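Local structure of SusD-like carbohydrate binding protein (Bacteroides vulgatus, 3LEW) at residues A259-D263 with Q337-I341. The protein probably binds carbohydrate at the outer membrane, as a member of the SusD family, and so may help take up nutrients. Numbering follows the deposited sequence. Where two conformers were deposited one is given.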
# COMPACT_ATOMS: atom_id res chain seq x y z
N ALA A 259 -14.34 2.67 -4.69
CA ALA A 259 -14.95 3.51 -5.74
C ALA A 259 -15.22 4.92 -5.20
O ALA A 259 -15.34 5.14 -3.98
CB ALA A 259 -16.27 2.91 -6.23
N GLN A 260 -15.31 5.85 -6.14
CA GLN A 260 -15.55 7.28 -5.86
C GLN A 260 -16.66 7.85 -6.70
O GLN A 260 -16.76 7.55 -7.91
CB GLN A 260 -14.25 8.03 -6.07
CG GLN A 260 -13.21 7.64 -5.02
CD GLN A 260 -13.48 8.29 -3.72
OE1 GLN A 260 -13.24 9.49 -3.62
NE2 GLN A 260 -13.96 7.53 -2.69
N THR A 261 -17.52 8.65 -6.06
CA THR A 261 -18.64 9.27 -6.71
C THR A 261 -18.81 10.64 -6.09
O THR A 261 -18.18 10.94 -5.09
CB THR A 261 -19.97 8.49 -6.47
OG1 THR A 261 -20.30 8.59 -5.06
CG2 THR A 261 -19.81 7.03 -6.84
N ASN A 262 -19.68 11.46 -6.65
CA ASN A 262 -19.86 12.81 -6.12
C ASN A 262 -20.30 12.79 -4.66
O ASN A 262 -19.93 13.69 -3.91
CB ASN A 262 -20.83 13.62 -6.95
CG ASN A 262 -20.78 15.13 -6.63
OD1 ASN A 262 -19.69 15.75 -6.51
ND2 ASN A 262 -21.94 15.70 -6.49
N ASP A 263 -21.03 11.74 -4.25
CA ASP A 263 -21.51 11.50 -2.89
C ASP A 263 -20.44 10.96 -1.93
O ASP A 263 -20.57 11.01 -0.72
CB ASP A 263 -22.61 10.43 -2.97
CG ASP A 263 -23.50 10.59 -4.20
OD1 ASP A 263 -24.27 11.58 -4.24
OD2 ASP A 263 -23.44 9.74 -5.12
N GLN A 337 -13.33 16.04 -9.60
CA GLN A 337 -12.23 15.51 -8.77
C GLN A 337 -12.51 14.09 -8.24
O GLN A 337 -12.56 13.86 -7.04
CB GLN A 337 -11.89 16.50 -7.65
CG GLN A 337 -11.43 17.85 -8.16
CD GLN A 337 -11.14 18.86 -7.06
OE1 GLN A 337 -10.80 18.51 -5.90
NE2 GLN A 337 -11.26 20.12 -7.41
N LEU A 338 -12.71 13.15 -9.16
CA LEU A 338 -12.96 11.77 -8.80
C LEU A 338 -11.88 10.87 -9.38
O LEU A 338 -11.47 11.01 -10.52
CB LEU A 338 -14.31 11.28 -9.34
CG LEU A 338 -15.57 12.02 -8.89
CD1 LEU A 338 -16.81 11.34 -9.53
CD2 LEU A 338 -15.67 12.01 -7.37
N GLY A 339 -11.47 9.91 -8.57
CA GLY A 339 -10.60 8.81 -9.02
C GLY A 339 -10.63 7.71 -8.00
O GLY A 339 -10.50 7.99 -6.81
N ASP A 340 -10.76 6.46 -8.45
CA ASP A 340 -10.90 5.33 -7.52
C ASP A 340 -9.53 4.92 -6.98
O ASP A 340 -8.50 5.13 -7.62
CB ASP A 340 -11.59 4.12 -8.18
CG ASP A 340 -13.03 4.40 -8.64
OD1 ASP A 340 -13.60 5.51 -8.38
OD2 ASP A 340 -13.63 3.47 -9.28
N ILE A 341 -9.55 4.26 -5.84
CA ILE A 341 -8.33 3.91 -5.12
C ILE A 341 -8.09 2.39 -5.19
O ILE A 341 -8.85 1.63 -4.61
CB ILE A 341 -8.39 4.29 -3.64
CG1 ILE A 341 -8.82 5.76 -3.44
CG2 ILE A 341 -7.01 4.04 -2.97
CD1 ILE A 341 -7.97 6.81 -4.18
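The carboxylate of D340 reaches across to the backbone N of Q260 and joins two irregular loops of this SusD-family fold, one running on from strand 254-258 and the other leading into strand 341-345. Across these two segments the only hydrogen bond runs from a main-chain N to a side chain; backbone bonding to H258 takes up at I341. D340 OD1 accepts the N-H of Q260 N at 2.8 Å. The bond is bent, 133° at the hydrogen, and the donor stands well above the carboxylate plane. R332 forms a salt bridge with the same oxygen, while OD2 takes the backbone N of V249, so both carboxylate oxygens are engaged and the group's rotation is probably restrained.

Beside this polar link, Q260 points its CB toward the facing segment. Q260 CG lies 3.3 Å from G339 O, and Q260 CB is 3.5 Å from D340 OD1. A bend at chi2 (-77°) then folds the amide back over its own backbone, where S268 and E35 hold OE1 and NE2 respectively. L338 fills the other end of the contact: both its methyls press on one side of the T261 backbone, L338 CD1 3.9 Å from T261 CA and L338 CD2 3.6 Å from T261 O. Where the Q260 chain curls back, Q260 NE2 also donates to A259 O at 3.0 Å, from above that carbonyl's plane.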